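Local atomic coordinates of ribonucleoside-diphosphate reductase, alpha chain (Actinobacillus ureae ATCC 25976, PDB entry 6DQX), a protein that probably reduces ribonucleoside diphosphates to deoxyribonucleotides, as the catalytic alpha subunit of a class Id ribonucleotide reductase. Residues L236-R239 and K240-G244; D193-L196 and D197-T200. One frame throughout, in Å; residues are numbered along the deposited sequence.

Interaction 1: L236-R239 and K240-G244; sequences LLQR and KTETG
Arg-239 and Glu-242 form an i to i+3 salt bridge on the last turns of helix 227-243, beside the C-terminal end of that helix. NH2 of Arg-239 meets OE1 of Glu-242 at 2.9 Å. The guanidinium and carboxylate planes are turned 69° apart, so the two groups do not lie flat against each other. The arginine is bent at chi2 and chi3, which brings its head alongside Glu-242 and Thr-243. NH1 then comes to 3.3 Å from CG2 of Thr-243. This is the looser, more open side: Glu-242 and Gln-238 are exposed, and their OE2 and NE2 are 3.6 Å apart.

The tight side is buried. Leu-237 and Lys-240 pack on Tyr-539 of helix 532-544, and Leu-236 packs on Pro-246. Lys-240 runs out nearly straight and turns only at chi4 (54°). Its NZ donates to O of Gly-244 at 2.8 Å, and also to the backbone oxygens of Pro-246 and Tyr-551. Three carbonyls thus receive the buried ammonium group.

The i+4 to i backbone bonds run on to N of Gly-244, which bonds to O of Lys-240 although Gly-244 itself has left helical geometry, with positive phi (93°). Thr-241 OG1 reaches O of Leu-237 and also bonds to Gln-553. At the last turn, O of Arg-239 takes two donors from opposite faces of its plane: N of Thr-243 at 2.8 Å and OG1 of the same threonine at 2.7 Å.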
loop_
_atom_site.group_PDB
_atom_site.type_symbol
_atom_site.label_atom_id
_atom_site.label_comp_id
_atom_site.label_asym_id
_atom_site.label_seq_id
_atom_site.Cartn_x
_atom_site.Cartn_y
_atom_site.Cartn_z
ATOM N N LEU A 236 14.632 -24.771 4.295
ATOM C CA LEU A 236 14.955 -23.815 3.229
ATOM C C LEU A 236 15.318 -24.548 1.932
ATOM O O LEU A 236 14.789 -24.230 0.861
ATOM C CB LEU A 236 16.088 -22.885 3.683
ATOM C CG LEU A 236 16.403 -21.691 2.775
ATOM C CD1 LEU A 236 17.105 -20.598 3.574
ATOM C CD2 LEU A 236 17.234 -22.114 1.570
ATOM N N LEU A 237 16.200 -25.542 2.037
ATOM C CA LEU A 237 16.583 -26.388 0.877
ATOM C C LEU A 237 15.381 -27.113 0.271
ATOM O O LEU A 237 15.284 -27.230 -0.950
ATOM C CB LEU A 237 17.659 -27.426 1.248
ATOM C CG LEU A 237 19.021 -26.988 1.795
ATOM C CD1 LEU A 237 19.921 -28.208 1.930
ATOM C CD2 LEU A 237 19.679 -25.921 0.944
ATOM N N GLN A 238 14.476 -27.601 1.119
ATOM C CA GLN A 238 13.219 -28.232 0.652
ATOM C C GLN A 238 12.380 -27.238 -0.149
ATOM O O GLN A 238 11.894 -27.556 -1.224
ATOM C CB GLN A 238 12.394 -28.776 1.826
ATOM C CG GLN A 238 11.212 -29.666 1.432
ATOM C CD GLN A 238 10.224 -29.923 2.580
ATOM O OE1 GLN A 238 10.390 -29.423 3.700
ATOM N NE2 GLN A 238 9.183 -30.710 2.298
ATOM N N ARG A 239 12.235 -26.018 0.371
ATOM C CA ARG A 239 11.504 -24.958 -0.332
ATOM C C ARG A 239 12.116 -24.609 -1.708
ATOM O O ARG A 239 11.412 -24.394 -2.690
ATOM C CB ARG A 239 11.431 -23.699 0.553
ATOM C CG ARG A 239 10.666 -23.864 1.874
ATOM C CD ARG A 239 9.227 -24.331 1.666
ATOM N NE ARG A 239 8.542 -23.498 0.671
ATOM C CZ ARG A 239 7.569 -23.892 -0.157
ATOM N NH1 ARG A 239 7.044 -23.009 -1.011
ATOM N NH2 ARG A 239 7.112 -25.149 -0.158
ATOM N N LYS A 240 13.440 -24.599 -1.773
ATOM C CA LYS A 240 14.166 -24.251 -2.997
ATOM C C LYS A 240 14.065 -25.329 -4.083
ATOM O O LYS A 240 13.987 -25.026 -5.282
ATOM C CB LYS A 240 15.620 -23.963 -2.639
ATOM C CG LYS A 240 16.304 -23.069 -3.644
ATOM C CD LYS A 240 17.551 -22.425 -3.049
ATOM C CE LYS A 240 18.247 -21.604 -4.113
ATOM N NZ LYS A 240 17.360 -20.621 -4.762
ATOM N N THR A 241 14.056 -26.595 -3.664
ATOM C CA THR A 241 13.802 -27.689 -4.602
ATOM C C THR A 241 12.378 -27.589 -5.159
ATOM O O THR A 241 12.171 -27.657 -6.368
ATOM C CB THR A 241 14.090 -29.057 -3.940
ATOM O OG1 THR A 241 15.466 -29.086 -3.546
ATOM C CG2 THR A 241 13.825 -30.213 -4.901
ATOM N N GLU A 242 11.416 -27.371 -4.276
ATOM C CA GLU A 242 9.996 -27.272 -4.659
ATOM C C GLU A 242 9.640 -26.062 -5.515
ATOM O O GLU A 242 8.846 -26.190 -6.438
ATOM C CB GLU A 242 9.118 -27.305 -3.407
ATOM C CG GLU A 242 9.195 -28.654 -2.701
ATOM C CD GLU A 242 8.498 -28.706 -1.349
ATOM O OE1 GLU A 242 8.453 -27.677 -0.619
ATOM O OE2 GLU A 242 8.020 -29.814 -1.013
ATOM N N THR A 243 10.233 -24.898 -5.224
ATOM C CA THR A 243 9.851 -23.635 -5.892
ATOM C C THR A 243 10.934 -22.923 -6.722
ATOM O O THR A 243 10.619 -22.052 -7.539
ATOM C CB THR A 243 9.308 -22.625 -4.855
ATOM O OG1 THR A 243 10.333 -22.252 -3.924
ATOM C CG2 THR A 243 8.134 -23.233 -4.087
ATOM N N GLY A 244 12.197 -23.294 -6.521
ATOM C CA GLY A 244 13.322 -22.557 -7.083
ATOM C C GLY A 244 13.875 -21.518 -6.118
ATOM O O GLY A 244 15.039 -21.150 -6.225
#

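Interaction 2: D193-L196 and D197-T200; sequences DEWL and DIHT. With EDO (1,2-ethanediol), chain I.
Ile-198 folds back beside Trp-195, where the chain turns out of helix 192-195. The two side chains lie side by side and point the same way. CB of Ile-198 sits 3.3 Å from O of Trp-195. The next atom, CG1, is 3.2 Å from the same oxygen. Because CG1 is anti to the carbonyl carbon of Ile-198 (chi1 -78°) and chi2 is extended, the chain passes this oxygen and continues to the indole. The tip, CD1, meets CE3 of Trp-195 at 3.5 Å, on the benzo part of the ring system. Away from this contact, NE1 of Trp-195 bonds to OG of Ser-157, and the ring stacks edge-to-face with Phe-138. Tyr-210 of strand 209-213 also packs against Trp-195, Leu-196 and Ile-198.

N of Ile-198 donates to O of Trp-195 at 3.0 Å, and this bond closes a type I beta turn. N of Asp-197 makes a weak bond to O of Glu-194. A water donates to O of Ile-198 and, weakly, to O of Leu-196.

Asp-197 is partly exposed. Its OD2 accepts from O1 of a 1,2-ethanediol at 2.7 Å, a molecule probably from the crystallisation liquor. Its OD1 has a long, weak ion pair with Lys-235. O of Asp-197 accepts from both N and OG1 of Thr-200; the hydroxyl lies in the carbonyl plane, on a lone pair, at 2.7 Å.

The arrangement is that of a helix exit built from two overlapping beta turns, type I from Trp-195 to Ile-198 and type II from Asp-197 to Thr-200. It starts the loop that leads to strand 209-213 of the barrel domain.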
loop_
_atom_site.group_PDB
_atom_site.type_symbol
_atom_site.label_atom_id
_atom_site.label_comp_id
_atom_site.label_asym_id
_atom_site.label_seq_id
_atom_site.Cartn_x
_atom_site.Cartn_y
_atom_site.Cartn_z
ATOM N N ASP A 193 10.356 -18.429 9.904
ATOM C CA ASP A 193 9.382 -19.513 9.625
ATOM C C ASP A 193 8.178 -19.036 8.813
ATOM O O ASP A 193 7.694 -19.775 7.952
ATOM C CB ASP A 193 8.902 -20.189 10.923
ATOM C CG ASP A 193 9.985 -21.013 11.604
ATOM O OD1 ASP A 193 10.832 -21.602 10.898
ATOM O OD2 ASP A 193 9.977 -21.093 12.864
ATOM N N GLU A 194 7.704 -17.807 9.049
ATOM C CA GLU A 194 6.590 -17.291 8.257
ATOM C C GLU A 194 6.998 -17.051 6.803
ATOM O O GLU A 194 6.243 -17.331 5.899
ATOM C CB GLU A 194 6.016 -15.999 8.835
ATOM C CG GLU A 194 5.371 -16.151 10.203
ATOM C CD GLU A 194 4.710 -14.865 10.640
ATOM O OE1 GLU A 194 5.207 -14.219 11.600
ATOM O OE2 GLU A 194 3.729 -14.469 9.985
ATOM N N TRP A 195 8.186 -16.488 6.598
ATOM C CA TRP A 195 8.686 -16.230 5.237
ATOM C C TRP A 195 8.920 -17.525 4.447
ATOM O O TRP A 195 8.645 -17.572 3.261
ATOM C CB TRP A 195 9.978 -15.421 5.295
ATOM C CG TRP A 195 9.778 -13.983 5.638
ATOM C CD1 TRP A 195 9.506 -13.458 6.872
ATOM C CD2 TRP A 195 9.840 -12.876 4.739
ATOM N NE1 TRP A 195 9.417 -12.088 6.800
ATOM C CE2 TRP A 195 9.611 -11.699 5.502
ATOM C CE3 TRP A 195 10.068 -12.755 3.362
ATOM C CZ2 TRP A 195 9.596 -10.423 4.930
ATOM C CZ3 TRP A 195 10.066 -11.473 2.793
ATOM C CH2 TRP A 195 9.806 -10.331 3.573
ATOM N N LEU A 196 9.381 -18.577 5.115
ATOM C CA LEU A 196 9.619 -19.878 4.450
ATOM C C LEU A 196 8.375 -20.587 3.881
ATOM O O LEU A 196 8.528 -21.541 3.114
ATOM C CB LEU A 196 10.421 -20.824 5.357
ATOM C CG LEU A 196 11.903 -20.499 5.555
ATOM C CD1 LEU A 196 12.568 -21.546 6.427
ATOM C CD2 LEU A 196 12.650 -20.392 4.229
ATOM N N ASP A 197 7.165 -20.120 4.224
ATOM C CA ASP A 197 5.921 -20.612 3.610
ATOM C C ASP A 197 5.370 -19.728 2.498
ATOM O O ASP A 197 4.313 -20.005 1.963
ATOM C CB ASP A 197 4.856 -20.870 4.701
ATOM C CG ASP A 197 5.211 -22.054 5.583
ATOM O OD1 ASP A 197 5.989 -22.924 5.156
ATOM O OD2 ASP A 197 4.734 -22.104 6.722
ATOM N N ILE A 198 6.097 -18.671 2.112
ATOM C CA ILE A 198 5.735 -17.880 0.949
ATOM C C ILE A 198 5.556 -18.802 -0.277
ATOM O O ILE A 198 6.325 -19.726 -0.441
ATOM C CB ILE A 198 6.816 -16.790 0.676
ATOM C CG1 ILE A 198 6.618 -15.630 1.661
ATOM C CG2 ILE A 198 6.759 -16.303 -0.760
ATOM C CD1 ILE A 198 7.653 -14.518 1.596
ATOM N N HIS A 199 4.528 -18.543 -1.081
ATOM C CA HIS A 199 4.156 -19.348 -2.280
ATOM C C HIS A 199 3.426 -20.706 -2.010
ATOM O O HIS A 199 2.900 -21.305 -2.957
ATOM C CB HIS A 199 5.343 -19.555 -3.244
ATOM C CG HIS A 199 5.831 -18.294 -3.896
ATOM N ND1 HIS A 199 6.714 -18.304 -4.954
ATOM C CD2 HIS A 199 5.539 -16.989 -3.666
ATOM C CE1 HIS A 199 6.973 -17.060 -5.324
ATOM N NE2 HIS A 199 6.278 -16.241 -4.553
ATOM N N THR A 200 3.371 -21.178 -0.764
ATOM C CA THR A 200 2.618 -22.421 -0.442
ATOM C C THR A 200 1.120 -22.219 -0.576
ATOM O O THR A 200 0.628 -21.083 -0.542
ATOM C CB THR A 200 2.882 -22.930 0.993
ATOM O OG1 THR A 200 2.422 -21.967 1.957
ATOM C CG2 THR A 200 4.341 -23.227 1.204
HETATM C C1 EDO I . 2.655 -20.171 8.051
HETATM O O1 EDO I . 4.042 -20.071 8.403
HETATM C C2 EDO I . 1.880 -20.544 9.301
HETATM O O2 EDO I . 1.797 -19.363 10.107
HETATM O O HOH W 1 8.875 -20.611 -0.061
#

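How the interactions relate
Interaction 2 comes first along the chain, at the end of helix 192-195. Strand 209-213 and helix 216-223 follow, before helix 227-243, whose last turns hold interaction 1. The centres of the two contacts are about 11 Å apart, on the same side of the chain's centre. They touch directly. Arg-239 lies against the 197-200 turn: NH1 makes a weak hydrogen bond to O of Ile-198 and packs on CG2 of Thr-200. Leu-236 and Leu-196 add an apolar contact. The end of helix 227-243 is thus packed on the loop that precedes strand 209-213, so two parts of the barrel region separated in sequence by that strand and helix 216-223 meet here.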